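Local coordinates for 3-methyladenine DNA glycosylase (PDB 1PU6), which probably excises 3-methyladenine and related alkylated bases from DNA, as a base excision repair glycosylase of the helix-hairpin-helix superfamily, at residues I137-C142 with L198-H203; K144-V149 with F173-V178. All coordinates share one frame; numbering follows the deposited sequence.

Interaction 1 of 2, residues I137-C142 with L198-H203; sequences ILCYAC and LYARFH. Unlike the reference sequence in segment 137-142: A141 (reference Val).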
loop_
_atom_site.group_PDB
_atom_site.type_symbol
_atom_site.label_atom_id
_atom_site.label_comp_id
_atom_site.label_asym_id
_atom_site.label_seq_id
_atom_site.Cartn_x
_atom_site.Cartn_y
_atom_site.Cartn_z
ATOM N N ILE A 137 -1.543 3.859 0.438
ATOM C CA ILE A 137 -1.366 5.027 -0.431
ATOM C C ILE A 137 -0.287 5.963 0.174
ATOM O O ILE A 137 0.639 6.439 -0.521
ATOM C CB ILE A 137 -2.729 5.775 -0.596
ATOM C CG1 ILE A 137 -3.721 4.907 -1.395
ATOM C CG2 ILE A 137 -2.504 7.212 -1.237
ATOM C CD1 ILE A 137 -5.207 5.429 -1.356
ATOM N N LEU A 138 -0.405 6.271 1.486
ATOM C CA LEU A 138 0.584 7.196 2.112
ATOM C C LEU A 138 2.048 6.690 1.995
ATOM O O LEU A 138 2.987 7.473 1.659
ATOM C CB LEU A 138 0.292 7.418 3.596
ATOM C CG LEU A 138 -0.983 8.228 3.821
ATOM C CD1 LEU A 138 -1.420 8.198 5.287
ATOM C CD2 LEU A 138 -0.913 9.683 3.333
ATOM N N CYS A 139 2.251 5.407 2.264
ATOM C CA CYS A 139 3.613 4.851 2.182
ATOM C C CYS A 139 4.058 4.626 0.747
ATOM O O CYS A 139 5.075 5.188 0.306
ATOM C CB CYS A 139 3.678 3.493 2.979
ATOM S SG CYS A 139 5.308 2.786 2.925
ATOM N N TYR A 140 3.324 3.793 -0.004
ATOM C CA TYR A 140 3.823 3.296 -1.289
ATOM C C TYR A 140 3.533 4.197 -2.482
ATOM O O TYR A 140 4.138 4.006 -3.539
ATOM C CB TYR A 140 3.218 1.911 -1.590
ATOM C CG TYR A 140 3.660 0.905 -0.555
ATOM C CD1 TYR A 140 4.955 0.301 -0.658
ATOM C CD2 TYR A 140 2.773 0.479 0.461
ATOM C CE1 TYR A 140 5.375 -0.691 0.230
ATOM C CE2 TYR A 140 3.193 -0.527 1.394
ATOM C CZ TYR A 140 4.492 -1.085 1.257
ATOM O OH TYR A 140 4.889 -2.017 2.179
ATOM N N ALA A 141 2.606 5.143 -2.326
ATOM C CA ALA A 141 2.427 6.160 -3.368
ATOM C C ALA A 141 3.056 7.492 -2.984
ATOM O O ALA A 141 3.561 8.150 -3.867
ATOM C CB ALA A 141 0.947 6.354 -3.778
ATOM N N CYS A 142 3.025 7.890 -1.708
ATOM C CA CYS A 142 3.453 9.268 -1.305
ATOM C C CYS A 142 4.792 9.340 -0.558
ATOM O O CYS A 142 5.262 10.456 -0.222
ATOM C CB CYS A 142 2.374 9.938 -0.429
ATOM S SG CYS A 142 0.751 9.953 -1.259
ATOM N N LEU A 198 12.231 2.213 4.510
ATOM C CA LEU A 198 12.353 1.132 5.475
ATOM C C LEU A 198 10.948 0.528 5.830
ATOM O O LEU A 198 10.767 -0.688 5.815
ATOM C CB LEU A 198 13.115 1.598 6.736
ATOM C CG LEU A 198 13.424 0.525 7.766
ATOM C CD1 LEU A 198 14.738 1.012 8.610
ATOM C CD2 LEU A 198 12.268 0.312 8.710
ATOM N N TYR A 199 9.961 1.383 6.142
ATOM C CA TYR A 199 8.622 0.852 6.468
ATOM C C TYR A 199 7.988 0.122 5.242
ATOM O O TYR A 199 7.315 -0.912 5.406
ATOM C CB TYR A 199 7.716 2.020 6.899
ATOM C CG TYR A 199 7.948 2.586 8.275
ATOM C CD1 TYR A 199 7.644 3.920 8.536
ATOM C CD2 TYR A 199 8.357 1.797 9.337
ATOM C CE1 TYR A 199 7.800 4.482 9.799
ATOM C CE2 TYR A 199 8.515 2.353 10.657
ATOM C CZ TYR A 199 8.214 3.701 10.861
ATOM O OH TYR A 199 8.348 4.291 12.135
ATOM N N ALA A 200 8.236 0.645 4.032
ATOM C CA ALA A 200 7.749 -0.015 2.792
ATOM C C ALA A 200 8.257 -1.440 2.715
ATOM O O ALA A 200 7.481 -2.400 2.446
ATOM C CB ALA A 200 8.195 0.809 1.553
ATOM N N ARG A 201 9.554 -1.598 2.972
ATOM C CA ARG A 201 10.178 -2.931 2.877
ATOM C C ARG A 201 9.752 -3.824 4.056
ATOM O O ARG A 201 9.589 -5.037 3.883
ATOM C CB ARG A 201 11.689 -2.779 2.811
ATOM C CG ARG A 201 12.193 -2.149 1.465
ATOM C CD ARG A 201 13.655 -2.010 1.378
ATOM N NE ARG A 201 14.257 -3.382 1.207
ATOM C CZ ARG A 201 14.437 -3.982 0.030
ATOM N NH1 ARG A 201 14.145 -3.403 -1.112
ATOM N NH2 ARG A 201 15.009 -5.216 0.006
ATOM N N PHE A 202 9.659 -3.255 5.262
ATOM C CA PHE A 202 9.297 -4.039 6.458
ATOM C C PHE A 202 7.898 -4.694 6.273
ATOM O O PHE A 202 7.722 -5.940 6.480
ATOM C CB PHE A 202 9.361 -3.084 7.692
ATOM C CG PHE A 202 9.289 -3.758 9.041
ATOM C CD1 PHE A 202 9.348 -2.936 10.207
ATOM C CD2 PHE A 202 9.179 -5.126 9.214
ATOM C CE1 PHE A 202 9.244 -3.439 11.500
ATOM C CE2 PHE A 202 9.097 -5.705 10.538
ATOM C CZ PHE A 202 9.145 -4.839 11.690
ATOM N N HIS A 203 6.923 -3.920 5.826
ATOM C CA HIS A 203 5.583 -4.503 5.586
ATOM C C HIS A 203 5.714 -5.615 4.477
ATOM O O HIS A 203 5.072 -6.664 4.597
ATOM C CB HIS A 203 4.578 -3.435 5.160
ATOM C CG HIS A 203 3.284 -4.000 4.672
ATOM N ND1 HIS A 203 2.478 -4.814 5.457
ATOM C CD2 HIS A 203 2.705 -3.965 3.442
ATOM C CE1 HIS A 203 1.411 -5.186 4.749
ATOM N NE2 HIS A 203 1.533 -4.694 3.525
#
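Helix 131-141, the second helix of the helix-hairpin-helix element, meets helix 195-203 here at the junction of the two lobes of the glycosylase. The helices cross steeply, at -104°, with segment axes 9.7 Å apart, so two side chains, C139 and Y140, span most of the gap. Y140 holds CG anti to its carbonyl carbon (chi1 -63°), and its ring reaches along A200. At the tip, Y140 OH donates to A200 O, 2.6 Å away, in the carbonyl plane and on a lone pair (C=O...O angle 121°). That short bond fixes the end of the phenol. On the way, Y140 CE1 packs 3.5 Å from A200 CB. The same hydroxyl lies in the plane of the H203 imidazole, at its edge, 3.2 Å from CD2, and the tyrosine and histidine cross at about a right angle. C139, with SG anti to its backbone N, lays its sulfur 4.0 Å above the centre of the Y140 ring, and SG also rests 3.8 Å from A200 CB. The alanine methyl thus packs into the notch where thiol and phenol meet. W25 packs on the Y140 ring, W23 touches A200, and H203 touches D150. A beta-mercaptoethanol, probably from the crystallisation liquor, lies about 5 Å from the H203 side chain and may mark a pocket, consistent with the interlobe cleft of HhH-GPD glycosylases.

Interaction 2 of 2, residues K144-V149 with F173-V178; sequences KEVMVV and FFEKGV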
loop_
_atom_site.group_PDB
_atom_site.type_symbol
_atom_site.label_atom_id
_atom_site.label_comp_id
_atom_site.label_asym_id
_atom_site.label_seq_id
_atom_site.Cartn_x
_atom_site.Cartn_y
_atom_site.Cartn_z
ATOM N N LYS A 144 5.489 8.638 2.548
ATOM C CA LYS A 144 5.367 9.116 3.938
ATOM C C LYS A 144 5.831 8.075 4.920
ATOM O O LYS A 144 5.831 6.851 4.601
ATOM C CB LYS A 144 3.903 9.397 4.305
ATOM C CG LYS A 144 3.214 10.354 3.413
ATOM C CD LYS A 144 3.803 11.664 3.429
ATOM C CE LYS A 144 2.761 12.612 2.798
ATOM N NZ LYS A 144 3.299 13.984 2.855
ATOM N N GLU A 145 6.228 8.554 6.110
ATOM C CA GLU A 145 6.732 7.650 7.170
ATOM C C GLU A 145 5.572 6.989 7.886
ATOM O O GLU A 145 5.201 7.385 8.974
ATOM C CB GLU A 145 7.673 8.389 8.164
ATOM C CG GLU A 145 8.944 8.897 7.476
ATOM C CD GLU A 145 9.770 9.893 8.313
ATOM O OE1 GLU A 145 10.921 10.184 7.854
ATOM O OE2 GLU A 145 9.285 10.426 9.391
ATOM N N VAL A 146 4.962 6.016 7.210
ATOM C CA VAL A 146 3.798 5.265 7.708
ATOM C C VAL A 146 4.058 3.789 7.450
ATOM O O VAL A 146 4.451 3.401 6.314
ATOM C CB VAL A 146 2.547 5.663 6.876
ATOM C CG1 VAL A 146 1.388 4.785 7.186
ATOM C CG2 VAL A 146 2.229 7.151 7.201
ATOM N N MET A 147 3.834 2.928 8.452
ATOM C CA MET A 147 3.921 1.470 8.211
ATOM C C MET A 147 2.514 0.837 8.075
ATOM O O MET A 147 1.720 0.903 9.005
ATOM C CB MET A 147 4.694 0.734 9.313
ATOM C CG MET A 147 5.156 -0.746 8.712
ATOM S SD MET A 147 6.228 -1.469 9.751
ATOM C CE MET A 147 5.775 -3.218 9.433
ATOM N N VAL A 148 2.228 0.198 6.947
ATOM C CA VAL A 148 0.947 -0.469 6.712
ATOM C C VAL A 148 0.915 -1.721 7.593
ATOM O O VAL A 148 1.952 -2.400 7.733
ATOM C CB VAL A 148 0.866 -0.928 5.246
ATOM C CG1 VAL A 148 -0.372 -1.812 5.004
ATOM C CG2 VAL A 148 0.854 0.309 4.339
ATOM N N VAL A 149 -0.255 -1.999 8.189
ATOM C CA VAL A 149 -0.532 -3.320 8.805
ATOM C C VAL A 149 -1.812 -3.907 8.244
ATOM O O VAL A 149 -2.513 -3.238 7.476
ATOM C CB VAL A 149 -0.556 -3.279 10.373
ATOM C CG1 VAL A 149 0.866 -2.820 10.895
ATOM C CG2 VAL A 149 -1.676 -2.384 10.912
ATOM N N PHE A 173 2.595 -0.355 17.471
ATOM C CA PHE A 173 3.569 -1.352 17.913
ATOM C C PHE A 173 4.673 -1.501 16.869
ATOM O O PHE A 173 5.889 -1.498 17.201
ATOM C CB PHE A 173 2.902 -2.764 18.089
ATOM C CG PHE A 173 3.926 -3.873 18.313
ATOM C CD1 PHE A 173 4.454 -4.591 17.222
ATOM C CD2 PHE A 173 4.412 -4.163 19.607
ATOM C CE1 PHE A 173 5.379 -5.589 17.407
ATOM C CE2 PHE A 173 5.381 -5.185 19.787
ATOM C CZ PHE A 173 5.868 -5.874 18.683
ATOM N N PHE A 174 4.297 -1.640 15.583
ATOM C CA PHE A 174 5.336 -1.832 14.531
ATOM C C PHE A 174 6.212 -0.577 14.328
ATOM O O PHE A 174 7.452 -0.673 14.257
ATOM C CB PHE A 174 4.707 -2.342 13.235
ATOM C CG PHE A 174 4.549 -3.847 13.202
ATOM C CD1 PHE A 174 5.661 -4.674 13.000
ATOM C CD2 PHE A 174 3.284 -4.454 13.397
ATOM C CE1 PHE A 174 5.540 -6.087 13.003
ATOM C CE2 PHE A 174 3.124 -5.866 13.379
ATOM C CZ PHE A 174 4.260 -6.689 13.188
ATOM N N GLU A 175 5.596 0.604 14.356
ATOM C CA GLU A 175 6.365 1.855 14.170
ATOM C C GLU A 175 7.290 2.165 15.338
ATOM O O GLU A 175 8.449 2.576 15.134
ATOM C CB GLU A 175 5.433 3.068 13.919
ATOM C CG GLU A 175 4.799 2.982 12.529
ATOM C CD GLU A 175 3.785 4.096 12.231
ATOM O OE1 GLU A 175 3.172 4.113 11.112
ATOM O OE2 GLU A 175 3.610 4.973 13.109
ATOM N N LYS A 176 6.759 2.067 16.554
ATOM C CA LYS A 176 7.524 2.570 17.697
ATOM C C LYS A 176 8.850 1.819 17.959
ATOM O O LYS A 176 9.831 2.431 18.399
ATOM C CB LYS A 176 6.641 2.641 18.953
ATOM C CG LYS A 176 6.407 1.348 19.695
ATOM C CD LYS A 176 5.201 1.530 20.681
ATOM C CE LYS A 176 5.359 0.808 22.014
ATOM N NZ LYS A 176 6.557 1.281 22.796
ATOM N N GLY A 177 8.886 0.511 17.694
ATOM C CA GLY A 177 10.127 -0.240 17.877
ATOM C C GLY A 177 11.218 0.280 16.938
ATOM O O GLY A 177 12.379 0.341 17.305
ATOM N N VAL A 178 10.829 0.666 15.722
ATOM C CA VAL A 178 11.793 1.245 14.781
ATOM C C VAL A 178 12.212 2.663 15.280
ATOM O O VAL A 178 13.413 3.013 15.317
ATOM C CB VAL A 178 11.215 1.285 13.350
ATOM C CG1 VAL A 178 12.206 1.976 12.388
ATOM C CG2 VAL A 178 10.900 -0.141 12.853
HETATM O O HOH W 1 4.910 7.205 11.966
#
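The extended loop that leaves the second helix of the helix-hairpin-helix element, K144-V149, packs against helix 167-179, and M147, F174 and E175 carry most of the contact. E175 acts on the backbone. With CG anti to its carbonyl carbon (chi1 -71°) and the chain extended beyond it, the carboxylate reaches the loop, where M147 N donates to OE1 at 3.0 Å. The bond is almost straight (N-H...O 175°) and uses the anti lone pair, the one away from OE2. Along its stem, E175 CG packs 3.9 Å from M147 CB. A water donates to E145 O and, weakly, to OE2, so the second oxygen adds only a weaker, water-mediated link, beside the inverse gamma turn centred on E145. M147 carries the apolar half. Its CG is anti to the backbone N, and a bend at chi3 brings CE to 3.9 Å from F174 CD1, an apolar touch. The sulfur makes a Met-aromatic contact of oblique geometry, SD lying 5.4 Å from the F174 ring centroid and 54° off its normal. Residues Y199 and F202 of helix 195-203 pack on M147 as well, burying it between helices. F173 CD1 lies over one face of the F174 ring, offset toward its rim, while V149 CG1 meets the ring obliquely at CD2, 3.8 Å away.

How the interactions relate
The two contacts are close neighbours, their centres 9 Å apart, and interaction 2 is nested along the chain inside the loop closed by interaction 1. Helix 131-141, in one lobe, runs into loop 144-149, which enters the other lobe. The probable backbone bond from K144 N to L138 O, 2.9 Å, fastens the start of the loop to that helix. C139 CB packs 3.4 Å from V146 O. Helix 195-203 is shared: H203 ND1 packs 3.4 Å from V148 O, and Y199 OH makes a weak hydrogen bond with E175 O. Together they join the lobe holding helix 131-141 to that holding helices 167-179 and 195-203, consistent with the two-lobed HhH-GPD fold, whose cleft takes up the substrate base.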